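Long-range contacts in INSIG protein homolog (Mycobacterium vanbaalenii PYR-1, PDB 4XU6), which binds diacylglycerol as a homotrimeric, six-helix membrane protein of the INSIG family: residues 22-27 and 42-47; 32-37 and 146-151; 55-60 and 169-174; 62-67 and 119-124. All coordinates share one frame; numbering follows the deposited sequence.

Contact 1 (22-27 and 42-47)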
loop_
_atom_site.group_PDB
_atom_site.type_symbol
_atom_site.label_atom_id
_atom_site.label_comp_id
_atom_site.label_asym_id
_atom_site.label_seq_id
_atom_site.Cartn_x
_atom_site.Cartn_y
_atom_site.Cartn_z
ATOM N N GLY A 22 -8.849 11.970 9.325
ATOM C CA GLY A 22 -9.501 10.683 9.183
ATOM C C GLY A 22 -10.993 10.766 9.464
ATOM O O GLY A 22 -11.807 10.159 8.765
ATOM N N ASP A 23 -11.369 11.520 10.490
ATOM C CA ASP A 23 -12.787 11.623 10.825
ATOM C C ASP A 23 -13.551 12.431 9.776
ATOM O O ASP A 23 -14.666 12.079 9.421
ATOM C CB ASP A 23 -12.974 12.227 12.210
ATOM C CG ASP A 23 -14.331 11.895 12.821
ATOM O OD1 ASP A 23 -14.809 10.747 12.673
ATOM O OD2 ASP A 23 -14.914 12.794 13.465
ATOM N N HIS A 24 -12.951 13.500 9.259
ATOM C CA HIS A 24 -13.582 14.195 8.142
ATOM C C HIS A 24 -13.810 13.231 6.975
ATOM O O HIS A 24 -14.866 13.243 6.345
ATOM C CB HIS A 24 -12.740 15.367 7.644
ATOM C CG HIS A 24 -13.207 15.887 6.319
ATOM N ND1 HIS A 24 -14.340 16.659 6.184
ATOM C CD2 HIS A 24 -12.738 15.683 5.064
ATOM C CE1 HIS A 24 -14.532 16.940 4.906
ATOM N NE2 HIS A 24 -13.577 16.355 4.204
ATOM N N SER A 25 -12.817 12.393 6.692
ATOM C CA SER A 25 -12.930 11.416 5.611
ATOM C C SER A 25 -14.103 10.457 5.835
ATOM O O SER A 25 -14.874 10.187 4.913
ATOM C CB SER A 25 -11.617 10.641 5.451
ATOM O OG SER A 25 -10.572 11.513 5.061
ATOM N N HIS A 26 -14.248 9.949 7.060
ATOM C CA HIS A 26 -15.391 9.092 7.389
ATOM C C HIS A 26 -16.734 9.810 7.233
ATOM O O HIS A 26 -17.691 9.251 6.693
ATOM C CB HIS A 26 -15.263 8.536 8.814
ATOM C CG HIS A 26 -14.405 7.311 8.901
ATOM N ND1 HIS A 26 -14.055 6.726 10.100
ATOM C CD2 HIS A 26 -13.839 6.552 7.933
ATOM C CE1 HIS A 26 -13.301 5.665 9.864
ATOM N NE2 HIS A 26 -13.157 5.536 8.557
ATOM N N VAL A 27 -16.806 11.049 7.710
ATOM C CA VAL A 27 -18.068 11.794 7.631
ATOM C C VAL A 27 -18.460 12.102 6.183
ATOM O O VAL A 27 -19.603 11.844 5.776
ATOM C CB VAL A 27 -18.033 13.079 8.481
ATOM C CG1 VAL A 27 -19.249 13.977 8.180
ATOM C CG2 VAL A 27 -17.989 12.725 9.973
ATOM N N VAL A 42 -15.387 20.941 15.379
ATOM C CA VAL A 42 -14.150 21.422 14.783
ATOM C C VAL A 42 -14.051 20.680 13.460
ATOM O O VAL A 42 -13.950 19.450 13.448
ATOM C CB VAL A 42 -12.919 21.090 15.659
ATOM C CG1 VAL A 42 -11.628 21.538 14.977
ATOM C CG2 VAL A 42 -13.037 21.748 17.034
ATOM N N TRP A 43 -14.112 21.415 12.351
ATOM C CA TRP A 43 -14.252 20.786 11.036
ATOM C C TRP A 43 -15.483 19.863 11.047
ATOM O O TRP A 43 -16.593 20.321 11.333
ATOM C CB TRP A 43 -12.966 20.028 10.659
ATOM C CG TRP A 43 -12.780 19.797 9.181
ATOM C CD1 TRP A 43 -13.629 20.165 8.176
ATOM C CD2 TRP A 43 -11.665 19.147 8.546
ATOM N NE1 TRP A 43 -13.111 19.785 6.956
ATOM C CE2 TRP A 43 -11.907 19.160 7.155
ATOM C CE3 TRP A 43 -10.485 18.561 9.019
ATOM C CZ2 TRP A 43 -11.014 18.605 6.231
ATOM C CZ3 TRP A 43 -9.596 18.004 8.098
ATOM C CH2 TRP A 43 -9.872 18.031 6.721
ATOM N N SER A 44 -15.299 18.570 10.777
ATOM C CA SER A 44 -16.439 17.649 10.729
ATOM C C SER A 44 -16.693 16.904 12.041
ATOM O O SER A 44 -17.589 16.059 12.109
ATOM C CB SER A 44 -16.257 16.619 9.606
ATOM O OG SER A 44 -16.044 17.246 8.354
ATOM N N SER A 45 -15.916 17.218 13.077
ATOM C CA SER A 45 -15.915 16.434 14.315
ATOM C C SER A 45 -16.361 17.246 15.526
ATOM O O SER A 45 -16.016 18.420 15.640
ATOM C CB SER A 45 -14.496 15.927 14.620
ATOM O OG SER A 45 -13.953 15.212 13.528
ATOM N N PRO A 46 -17.083 16.599 16.456
ATOM C CA PRO A 46 -17.321 17.201 17.771
ATOM C C PRO A 46 -15.981 17.545 18.386
ATOM O O PRO A 46 -15.022 16.769 18.220
ATOM C CB PRO A 46 -17.965 16.065 18.575
ATOM C CG PRO A 46 -18.541 15.129 17.561
ATOM C CD PRO A 46 -17.601 15.225 16.370
ATOM N N PHE A 47 -15.904 18.673 19.095
ATOM C CA PHE A 47 -14.615 19.166 19.568
ATOM C C PHE A 47 -13.879 18.151 20.447
ATOM O O PHE A 47 -12.651 18.172 20.509
ATOM C CB PHE A 47 -14.774 20.487 20.330
ATOM C CG PHE A 47 -15.219 20.309 21.746
ATOM C CD1 PHE A 47 -16.562 20.121 22.044
ATOM C CD2 PHE A 47 -14.288 20.301 22.786
ATOM C CE1 PHE A 47 -16.978 19.944 23.352
ATOM C CE2 PHE A 47 -14.692 20.120 24.096
ATOM C CZ PHE A 47 -16.034 19.942 24.383
#

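Contact 2 (32-37 and 146-151). With BOG (octyl beta-D-glucopyranoside), chain C; TDA (N-tridecanoic acid), chain E.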
loop_
_atom_site.group_PDB
_atom_site.type_symbol
_atom_site.label_atom_id
_atom_site.label_comp_id
_atom_site.label_asym_id
_atom_site.label_seq_id
_atom_site.Cartn_x
_atom_site.Cartn_y
_atom_site.Cartn_z
ATOM N N THR A 32 -19.464 7.263 8.684
ATOM C CA THR A 32 -20.098 7.551 9.965
ATOM C C THR A 32 -20.968 8.788 9.820
ATOM O O THR A 32 -20.815 9.557 8.857
ATOM C CB THR A 32 -19.070 7.830 11.087
ATOM O OG1 THR A 32 -18.223 8.934 10.714
ATOM C CG2 THR A 32 -18.208 6.594 11.377
ATOM N N VAL A 33 -21.877 8.972 10.777
ATOM C CA VAL A 33 -22.736 10.158 10.839
ATOM C C VAL A 33 -22.852 10.556 12.299
ATOM O O VAL A 33 -23.155 9.708 13.133
ATOM C CB VAL A 33 -24.177 9.844 10.362
ATOM C CG1 VAL A 33 -25.069 11.092 10.475
ATOM C CG2 VAL A 33 -24.190 9.306 8.947
ATOM N N TYR A 34 -22.630 11.829 12.624
ATOM C CA TYR A 34 -22.807 12.280 14.003
ATOM C C TYR A 34 -24.258 12.683 14.308
ATOM O O TYR A 34 -24.975 13.176 13.436
ATOM C CB TYR A 34 -21.874 13.441 14.332
ATOM C CG TYR A 34 -20.437 13.021 14.564
ATOM C CD1 TYR A 34 -20.049 12.459 15.772
ATOM C CD2 TYR A 34 -19.468 13.201 13.579
ATOM C CE1 TYR A 34 -18.744 12.072 15.997
ATOM C CE2 TYR A 34 -18.145 12.815 13.794
ATOM C CZ TYR A 34 -17.794 12.253 15.012
ATOM O OH TYR A 34 -16.494 11.866 15.260
ATOM N N HIS A 35 -24.675 12.452 15.548
ATOM C CA HIS A 35 -26.006 12.849 16.008
ATOM C C HIS A 35 -25.882 13.598 17.328
ATOM O O HIS A 35 -26.544 13.244 18.305
ATOM C CB HIS A 35 -26.893 11.618 16.224
ATOM C CG HIS A 35 -27.058 10.764 15.004
ATOM N ND1 HIS A 35 -27.724 11.195 13.878
ATOM C CD2 HIS A 35 -26.649 9.501 14.741
ATOM C CE1 HIS A 35 -27.710 10.236 12.968
ATOM N NE2 HIS A 35 -27.063 9.198 13.467
ATOM N N THR A 36 -25.021 14.609 17.370
ATOM C CA THR A 36 -24.802 15.371 18.595
ATOM C C THR A 36 -24.689 16.890 18.353
ATOM O O THR A 36 -23.638 17.499 18.558
ATOM C CB THR A 36 -23.588 14.835 19.386
ATOM O OG1 THR A 36 -23.352 15.677 20.515
ATOM C CG2 THR A 36 -22.326 14.769 18.497
ATOM N N ASP A 37 -25.803 17.498 17.967
ATOM C CA ASP A 37 -25.814 18.880 17.486
ATOM C C ASP A 37 -25.488 19.927 18.561
ATOM O O ASP A 37 -25.122 21.064 18.247
ATOM C CB ASP A 37 -27.175 19.197 16.853
ATOM C CG ASP A 37 -27.473 18.347 15.629
ATOM O OD1 ASP A 37 -26.551 17.679 15.110
ATOM O OD2 ASP A 37 -28.635 18.356 15.173
ATOM N N GLY A 146 -26.152 6.813 21.172
ATOM C CA GLY A 146 -26.758 7.584 20.099
ATOM C C GLY A 146 -25.951 8.803 19.674
ATOM O O GLY A 146 -26.450 9.682 18.969
ATOM N N VAL A 147 -24.690 8.847 20.089
ATOM C CA VAL A 147 -23.821 9.989 19.806
ATOM C C VAL A 147 -23.464 10.078 18.315
ATOM O O VAL A 147 -23.442 11.168 17.726
ATOM C CB VAL A 147 -22.536 9.930 20.667
ATOM C CG1 VAL A 147 -21.552 11.010 20.254
ATOM C CG2 VAL A 147 -22.877 10.065 22.143
ATOM N N PHE A 148 -23.176 8.924 17.717
ATOM C CA PHE A 148 -22.979 8.826 16.277
ATOM C C PHE A 148 -23.331 7.415 15.839
ATOM O O PHE A 148 -23.628 6.565 16.677
ATOM C CB PHE A 148 -21.543 9.219 15.869
ATOM C CG PHE A 148 -20.470 8.214 16.263
ATOM C CD1 PHE A 148 -20.016 8.139 17.571
ATOM C CD2 PHE A 148 -19.882 7.391 15.303
ATOM C CE1 PHE A 148 -19.013 7.234 17.936
ATOM C CE2 PHE A 148 -18.880 6.481 15.654
ATOM C CZ PHE A 148 -18.449 6.401 16.972
ATOM N N ALA A 149 -23.326 7.159 14.538
ATOM C CA ALA A 149 -23.578 5.809 14.056
ATOM C C ALA A 149 -22.692 5.498 12.861
ATOM O O ALA A 149 -22.250 6.410 12.161
ATOM C CB ALA A 149 -25.049 5.635 13.686
ATOM N N TYR A 150 -22.450 4.214 12.621
ATOM C CA TYR A 150 -21.770 3.785 11.403
ATOM C C TYR A 150 -22.782 3.527 10.296
ATOM O O TYR A 150 -23.961 3.286 10.561
ATOM C CB TYR A 150 -20.907 2.536 11.660
ATOM C CG TYR A 150 -19.546 2.875 12.221
ATOM C CD1 TYR A 150 -19.377 3.137 13.577
ATOM C CD2 TYR A 150 -18.428 2.953 11.390
ATOM C CE1 TYR A 150 -18.132 3.474 14.090
ATOM C CE2 TYR A 150 -17.184 3.282 11.891
ATOM C CZ TYR A 150 -17.038 3.540 13.241
ATOM O OH TYR A 150 -15.802 3.880 13.751
ATOM N N HIS A 151 -22.320 3.617 9.055
ATOM C CA HIS A 151 -23.113 3.205 7.905
ATOM C C HIS A 151 -23.556 1.761 8.137
ATOM O O HIS A 151 -22.809 0.975 8.715
ATOM C CB HIS A 151 -22.262 3.299 6.639
ATOM C CG HIS A 151 -23.042 3.147 5.372
ATOM N ND1 HIS A 151 -23.307 1.918 4.806
ATOM C CD2 HIS A 151 -23.611 4.068 4.560
ATOM C CE1 HIS A 151 -24.008 2.089 3.698
ATOM N NE2 HIS A 151 -24.208 3.383 3.529
HETATM C C1 BOG C . -20.796 16.155 25.885
HETATM O O1 BOG C . -19.675 17.007 26.112
HETATM C C2 BOG C . -22.091 16.943 26.051
HETATM O O2 BOG C . -22.143 17.517 27.363
HETATM C C3 BOG C . -23.264 16.005 25.831
HETATM O O3 BOG C . -24.501 16.698 26.010
HETATM C C4 BOG C . -23.168 15.453 24.418
HETATM O O4 BOG C . -24.243 14.535 24.185
HETATM C C5 BOG C . -21.835 14.730 24.238
HETATM O O5 BOG C . -20.719 15.567 24.580
HETATM C C6 BOG C . -21.681 14.223 22.804
HETATM O O6 BOG C . -21.275 15.293 21.947
HETATM C "C1'" BOG C . -18.544 16.273 26.563
HETATM C "C2'" BOG C . -17.367 17.233 26.670
HETATM C "C3'" BOG C . -16.290 16.642 27.567
HETATM C "C4'" BOG C . -15.017 17.480 27.522
HETATM C "C5'" BOG C . -13.801 16.564 27.469
HETATM C "C6'" BOG C . -13.982 15.558 26.338
HETATM C "C7'" BOG C . -12.967 14.422 26.375
HETATM C "C8'" BOG C . -11.624 14.896 26.884
HETATM O O21 TDA E . -13.298 5.522 13.205
HETATM O O22 TDA E . -14.425 6.851 14.747
HETATM C C21 TDA E . -13.343 6.393 14.377
HETATM C C22 TDA E . -12.081 6.789 15.086
HETATM C C23 TDA E . -10.908 5.885 14.696
HETATM C C24 TDA E . -9.594 6.393 15.290
HETATM C C25 TDA E . -8.442 5.430 14.996
HETATM C C26 TDA E . -7.114 5.929 15.558
HETATM C C27 TDA E . -6.685 7.153 14.764
HETATM C C28 TDA E . -5.355 7.701 15.229
HETATM C C29 TDA E . -5.068 9.007 14.505
HETATM C C30 TDA E . -3.706 9.506 14.948
HETATM C C31 TDA E . -2.621 8.566 14.443
HETATM C C32 TDA E . -1.236 9.142 14.709
HETATM C C33 TDA E . -0.187 8.040 14.758
#

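Contact 3 (55-60 and 169-174). With TDA (N-tridecanoic acid), chain E.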
loop_
_atom_site.group_PDB
_atom_site.type_symbol
_atom_site.label_atom_id
_atom_site.label_comp_id
_atom_site.label_asym_id
_atom_site.label_seq_id
_atom_site.Cartn_x
_atom_site.Cartn_y
_atom_site.Cartn_z
ATOM N N ALA A 55 -5.279 12.650 23.170
ATOM C CA ALA A 55 -4.932 12.185 24.514
ATOM C C ALA A 55 -4.484 10.720 24.492
ATOM O O ALA A 55 -3.551 10.324 25.206
ATOM C CB ALA A 55 -6.116 12.369 25.450
ATOM N N ALA A 56 -5.157 9.918 23.678
ATOM C CA ALA A 56 -4.778 8.521 23.503
ATOM C C ALA A 56 -3.383 8.378 22.901
ATOM O O ALA A 56 -2.638 7.476 23.276
ATOM C CB ALA A 56 -5.800 7.800 22.648
ATOM N N THR A 57 -3.038 9.257 21.957
ATOM C CA THR A 57 -1.715 9.240 21.331
ATOM C C THR A 57 -0.606 9.485 22.362
ATOM O O THR A 57 0.392 8.748 22.438
ATOM C CB THR A 57 -1.611 10.310 20.222
ATOM O OG1 THR A 57 -2.677 10.130 19.274
ATOM C CG2 THR A 57 -0.251 10.210 19.517
ATOM N N ALA A 58 -0.781 10.528 23.165
ATOM C CA ALA A 58 0.221 10.846 24.179
ATOM C C ALA A 58 0.267 9.748 25.242
ATOM O O ALA A 58 1.338 9.419 25.750
ATOM C CB ALA A 58 -0.065 12.208 24.814
ATOM N N SER A 59 -0.892 9.192 25.579
ATOM C CA SER A 59 -0.983 8.165 26.618
ATOM C C SER A 59 -0.305 6.851 26.225
ATOM O O SER A 59 0.348 6.212 27.049
ATOM C CB SER A 59 -2.446 7.903 26.988
ATOM O OG SER A 59 -3.019 9.037 27.619
ATOM N N LEU A 60 -0.493 6.440 24.975
ATOM C CA LEU A 60 0.094 5.201 24.473
ATOM C C LEU A 60 1.600 5.356 24.313
ATOM O O LEU A 60 2.370 4.414 24.541
ATOM C CB LEU A 60 -0.566 4.800 23.142
ATOM C CG LEU A 60 -2.010 4.304 23.260
ATOM C CD1 LEU A 60 -2.766 4.380 21.919
ATOM C CD2 LEU A 60 -2.044 2.882 23.795
ATOM N N PHE A 169 -5.081 -0.956 16.389
ATOM C CA PHE A 169 -3.836 -1.677 16.666
ATOM C C PHE A 169 -2.633 -0.965 16.032
ATOM O O PHE A 169 -1.630 -0.721 16.691
ATOM C CB PHE A 169 -3.911 -3.128 16.176
ATOM C CG PHE A 169 -2.604 -3.876 16.325
ATOM C CD1 PHE A 169 -2.267 -4.476 17.537
ATOM C CD2 PHE A 169 -1.700 -3.938 15.268
ATOM C CE1 PHE A 169 -1.047 -5.152 17.681
ATOM C CE2 PHE A 169 -0.489 -4.612 15.398
ATOM C CZ PHE A 169 -0.158 -5.215 16.610
ATOM N N ALA A 170 -2.748 -0.629 14.749
ATOM C CA ALA A 170 -1.683 0.083 14.045
ATOM C C ALA A 170 -1.410 1.438 14.691
ATOM O O ALA A 170 -0.267 1.839 14.828
ATOM C CB ALA A 170 -2.032 0.254 12.552
ATOM N N PHE A 171 -2.470 2.142 15.073
ATOM C CA PHE A 171 -2.345 3.393 15.823
ATOM C C PHE A 171 -1.493 3.202 17.099
ATOM O O PHE A 171 -0.538 3.949 17.336
ATOM C CB PHE A 171 -3.758 3.936 16.128
ATOM C CG PHE A 171 -3.799 5.042 17.166
ATOM C CD1 PHE A 171 -2.958 6.148 17.083
ATOM C CD2 PHE A 171 -4.712 4.972 18.211
ATOM C CE1 PHE A 171 -3.012 7.166 18.048
ATOM C CE2 PHE A 171 -4.785 5.980 19.177
ATOM C CZ PHE A 171 -3.949 7.079 19.092
ATOM N N GLY A 172 -1.825 2.200 17.907
ATOM C CA GLY A 172 -1.052 1.933 19.116
ATOM C C GLY A 172 0.422 1.621 18.861
ATOM O O GLY A 172 1.310 2.106 19.574
ATOM N N VAL A 173 0.696 0.800 17.850
ATOM C CA VAL A 173 2.079 0.508 17.478
ATOM C C VAL A 173 2.862 1.787 17.151
ATOM O O VAL A 173 4.008 1.973 17.587
ATOM C CB VAL A 173 2.134 -0.445 16.264
ATOM C CG1 VAL A 173 3.566 -0.565 15.735
ATOM C CG2 VAL A 173 1.576 -1.810 16.636
ATOM N N VAL A 174 2.241 2.671 16.378
ATOM C CA VAL A 174 2.920 3.889 15.965
ATOM C C VAL A 174 3.032 4.906 17.118
ATOM O O VAL A 174 4.043 5.584 17.242
ATOM C CB VAL A 174 2.274 4.489 14.688
ATOM C CG1 VAL A 174 2.857 5.858 14.372
ATOM C CG2 VAL A 174 2.486 3.517 13.510
HETATM O O21 TDA E . -13.298 5.522 13.205
HETATM O O22 TDA E . -14.425 6.851 14.747
HETATM C C21 TDA E . -13.343 6.393 14.377
HETATM C C22 TDA E . -12.081 6.789 15.086
HETATM C C23 TDA E . -10.908 5.885 14.696
HETATM C C24 TDA E . -9.594 6.393 15.290
HETATM C C25 TDA E . -8.442 5.430 14.996
HETATM C C26 TDA E . -7.114 5.929 15.558
HETATM C C27 TDA E . -6.685 7.153 14.764
HETATM C C28 TDA E . -5.355 7.701 15.229
HETATM C C29 TDA E . -5.068 9.007 14.505
HETATM C C30 TDA E . -3.706 9.506 14.948
HETATM C C31 TDA E . -2.621 8.566 14.443
HETATM C C32 TDA E . -1.236 9.142 14.709
HETATM C C33 TDA E . -0.187 8.040 14.758
#

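Contact 4 (62-67 and 119-124)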
loop_
_atom_site.group_PDB
_atom_site.type_symbol
_atom_site.label_atom_id
_atom_site.label_comp_id
_atom_site.label_asym_id
_atom_site.label_seq_id
_atom_site.Cartn_x
_atom_site.Cartn_y
_atom_site.Cartn_z
ATOM N N GLU A 62 3.378 7.329 26.244
ATOM C CA GLU A 62 3.829 7.253 27.636
ATOM C C GLU A 62 3.869 5.799 28.121
ATOM O O GLU A 62 4.863 5.363 28.722
ATOM C CB GLU A 62 2.917 8.096 28.537
ATOM C CG GLU A 62 3.226 7.973 30.037
ATOM C CD GLU A 62 4.521 8.652 30.441
ATOM O OE1 GLU A 62 5.027 9.496 29.670
ATOM O OE2 GLU A 62 5.031 8.342 31.543
ATOM N N LEU A 63 2.799 5.053 27.845
ATOM C CA LEU A 63 2.723 3.631 28.202
ATOM C C LEU A 63 3.945 2.840 27.730
ATOM O O LEU A 63 4.521 2.056 28.496
ATOM C CB LEU A 63 1.441 2.993 27.647
ATOM C CG LEU A 63 1.289 1.467 27.764
ATOM C CD1 LEU A 63 1.339 1.003 29.227
ATOM C CD2 LEU A 63 0.007 0.973 27.085
ATOM N N ARG A 64 4.336 3.039 26.471
ATOM C CA ARG A 64 5.490 2.340 25.909
ATOM C C ARG A 64 6.752 2.595 26.737
ATOM O O ARG A 64 7.566 1.693 26.940
ATOM C CB ARG A 64 5.729 2.753 24.442
ATOM C CG ARG A 64 7.036 2.205 23.850
ATOM C CD ARG A 64 6.997 0.679 23.845
ATOM N NE ARG A 64 8.209 0.032 23.326
ATOM C CZ ARG A 64 9.216 -0.398 24.088
ATOM N NH1 ARG A 64 9.187 -0.214 25.406
ATOM N NH2 ARG A 64 10.261 -1.006 23.536
ATOM N N LEU A 65 6.904 3.822 27.226
ATOM C CA LEU A 65 8.080 4.169 28.023
ATOM C C LEU A 65 8.101 3.499 29.407
ATOM O O LEU A 65 9.097 3.579 30.131
ATOM C CB LEU A 65 8.224 5.686 28.143
ATOM C CG LEU A 65 8.395 6.428 26.813
ATOM C CD1 LEU A 65 8.482 7.923 27.050
ATOM C CD2 LEU A 65 9.627 5.921 26.061
ATOM N N HIS A 66 7.010 2.834 29.768
ATOM C CA HIS A 66 6.962 2.078 31.016
ATOM C C HIS A 66 7.107 0.579 30.756
ATOM O O HIS A 66 7.107 -0.230 31.689
ATOM C CB HIS A 66 5.662 2.375 31.772
ATOM C CG HIS A 66 5.599 3.764 32.330
ATOM N ND1 HIS A 66 5.991 4.067 33.616
ATOM C CD2 HIS A 66 5.205 4.932 31.771
ATOM C CE1 HIS A 66 5.841 5.363 33.828
ATOM N NE2 HIS A 66 5.364 5.910 32.724
ATOM N N LEU A 67 7.238 0.215 29.482
ATOM C CA LEU A 67 7.383 -1.185 29.094
ATOM C C LEU A 67 8.861 -1.456 28.817
ATOM O O LEU A 67 9.632 -0.512 28.617
ATOM C CB LEU A 67 6.499 -1.500 27.874
ATOM C CG LEU A 67 4.995 -1.266 28.062
ATOM C CD1 LEU A 67 4.234 -1.493 26.772
ATOM C CD2 LEU A 67 4.426 -2.155 29.166
ATOM N N LEU A 119 7.995 -1.587 11.678
ATOM C CA LEU A 119 8.307 -0.532 12.643
ATOM C C LEU A 119 8.204 -0.933 14.107
ATOM O O LEU A 119 8.789 -0.278 14.977
ATOM C CB LEU A 119 7.356 0.650 12.427
ATOM C CG LEU A 119 7.388 1.341 11.075
ATOM C CD1 LEU A 119 6.284 2.373 11.049
ATOM C CD2 LEU A 119 8.736 1.996 10.848
ATOM N N GLY A 120 7.451 -1.986 14.393
ATOM C CA GLY A 120 7.102 -2.277 15.772
ATOM C C GLY A 120 8.006 -3.275 16.471
ATOM O O GLY A 120 8.841 -3.933 15.842
ATOM N N ASP A 121 7.842 -3.373 17.787
ATOM C CA ASP A 121 8.479 -4.440 18.549
ATOM C C ASP A 121 7.434 -5.099 19.446
ATOM O O ASP A 121 6.242 -4.825 19.304
ATOM C CB ASP A 121 9.693 -3.922 19.335
ATOM C CG ASP A 121 9.343 -2.813 20.326
ATOM O OD1 ASP A 121 8.182 -2.362 20.377
ATOM O OD2 ASP A 121 10.252 -2.372 21.059
ATOM N N GLY A 122 7.863 -5.973 20.352
ATOM C CA GLY A 122 6.925 -6.645 21.242
ATOM C C GLY A 122 6.085 -5.700 22.095
ATOM O O GLY A 122 4.872 -5.773 22.078
ATOM N N PRO A 123 6.738 -4.814 22.865
ATOM C CA PRO A 123 5.969 -3.842 23.654
ATOM C C PRO A 123 5.062 -2.949 22.796
ATOM O O PRO A 123 3.982 -2.587 23.253
ATOM C CB PRO A 123 7.058 -3.006 24.317
ATOM C CG PRO A 123 8.191 -4.009 24.514
ATOM C CD PRO A 123 8.162 -4.835 23.248
ATOM N N GLY A 124 5.496 -2.604 21.586
ATOM C CA GLY A 124 4.660 -1.838 20.668
ATOM C C GLY A 124 3.387 -2.576 20.297
ATOM O O GLY A 124 2.307 -1.986 20.216
HETATM O O HOH W 1 7.500 0.298 20.505
#

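Contact 1 (22-27 and 42-47)
The hairpin turn between strands 41-42 and 45-46, a type II' beta turn from Val-42 to Ser-45, docks through Trp-43, Ser-44 and Ser-45 on the last turns of transmembrane helix 5-29. Asp-23, His-24 and Val-27 receive it. The His-24 ring lies over one face of the Trp-43 indole in an offset stack, with planes 11° apart and His-24 CG 3.5 Å from Trp-43 CZ2. His-24 CB adds a CH-pi contact, 3.8 Å above the centroid of the six-membered ring of Trp-43. With CG anti to the backbone N (chi1 167°), the imidazole is placed against the indole. In the plane of the imidazole, ND1 meets Ser-44 OG at 2.8 Å in a nearly straight bond (171°). Ser-45 OG donates to the anti lone pair of Asp-23 OD2 at 2.6 Å. Val-27 CB packs against Ser-44 CB at 4.1 Å. His-24 and Trp-43 also pack on Val-102 of a second subunit, so the stack borders the trimer interface. His-26, two residues further along helix 5-29, binds diacylglycerol. Asp-23 OD2 has a second bond, to Tyr-34 OH. Two hydroxyl partners on this buried oxygen would help to stabilise a negative charge there, while the stack and the Ser-44 bond together fix the rotation of the His-24 ring.

Contact 2 (32-37 and 146-151)
Thr-32 and Tyr-150, and likewise Tyr-34 and Phe-148, lie side by side and point the same way from a short two-stranded antiparallel sheet, strands 32-34 and 148-150. The sheet lies at one end of the helix bundle. Thr-32 CG2 sits over one face of the Tyr-150 ring, 3.6 Å from its centroid, in a CH-pi contact. Next along, the Tyr-34 and Phe-148 rings stand obliquely, their planes 45° apart. The nearest approach there is Tyr-34 CD1 to Phe-148 CB, 3.6 Å. Phe-148 CG lies between its own backbone N and carbonyl carbon (chi1 71°), and the end of the ring leads away from strand 32-34 toward Glu-139 and Leu-142 of helix 122-144. Val-33 and Ala-149 point to the other face as the hydrogen-bonded pair: Val-33 N to Ala-149 O and Ala-149 N to Val-33 O are both 2.9 Å. Past the strand, His-35 N donates to Val-147 O at 2.8 Å. Thr-36 OG1 and O6 of the octyl glucoside hydrogen-bond at 2.6 Å. Tyr-150 belongs to the diacylglycerol site. Its OH bonds Glu-139 OE1 and also O21 of the tridecanoic acid, 3.0 Å away near the plane of the ring.

Contact 3 (55-60 and 169-174)
Ala-55 O on transmembrane helix 48-64 accepts two bonds from Ser-59, from opposite faces of its carbonyl plane. Ser-59 N reaches it at 2.9 Å and Ser-59 OG at 2.8 Å, the hydroxyl from above the plane. This turns the serine hydroxyl back onto its own helix. Phe-171 carries the contact with helix 164-184, which is mostly apolar packing; the Thr-57 hydroxyl is the polar group at its ring. Phe-171 CG is anti to the backbone N (chi1 166°), and the end of the ring reaches toward helix 48-64. Thr-57 OG1 lies at the ring edge, in its plane, 3.2 Å from Phe-171 CE1; the hydroxyl is itself bonded to Val-53 O. Ala-56 CB also meets the edge. Leu-60 CD1 approaches Phe-171 CE2 at 3.8 Å and Gly-172 CA at 4.1 Å. The tridecanoic acid chain runs over one face of the phenyl ring, with C28 3.4 Å from Phe-171 CD1. Phe-171, lying between the two helices, thus forms part of the lipid pocket wall. Leu-60 and Phe-171 also touch Ile-131 of helix 122-144, and Val-174 packs on Val-83 and Val-86 of helix 76-96.

Contact 4 (62-67 and 119-124)
Arg-64, near the end of transmembrane helix 48-64, meets Asp-121, the N-cap residue of helix 122-144, in a tip-to-tip salt bridge. Arg-64 NH2 donates to the syn side of Asp-121 OD2 at 2.8 Å, with guanidinium and carboxylate planes 38° apart. Pro-123 CB sits over the centre of one guanidinium face, 3.4 Å from Arg-64 CZ. A bend at chi2 (62°) places Arg-64 CD, which lies 3.7 Å from Pro-123 CB. The Leu-67 and Pro-123 side chains pass alongside each other, running opposite ways, CB to CB 3.9 Å. A water links Arg-64 and Asp-121 a second time, accepting from Arg-64 NE at 2.9 Å and donating to Asp-121 OD1 at 2.7 Å. The capping bond positions the carboxylate: Gly-124 N donates to Asp-121 OD1 at 3.0 Å, so both oxygens are engaged. The guanidinium is steadied by Pro-68 O, which takes NH1, and Ala-69 O, which takes NH2. The contact thus ties two helix ends together, away from the annotated lipid site. Further out, His-66 NE2 donates to Glu-62 OE2 at 2.7 Å, and Arg-2 N bonds that same oxygen.

In the fold
Contact 3 is the buried one, about 6 Å from the centre of the chain, and its packing across the helices is mainly apolar, with the Thr-57 hydroxyl at a ring edge. The other three are partly buried and carry polar bonds. Contacts 1 and 2 lie together, joined where Tyr-34 reaches Asp-23 and packs on Pro-46. Contact 4 is on the opposite side of the chain's centre, its centre about 33 Å from that of contact 2. Contacts 2 and 3 touch the same tridecanoic acid, at its carboxyl end and along its chain. Contacts 3 and 4 both use helix 48-64 and meet through Val-173. Hydroxyls and stacked rings mark contact 1, backbone pairing contact 2, and a salt bridge contact 4.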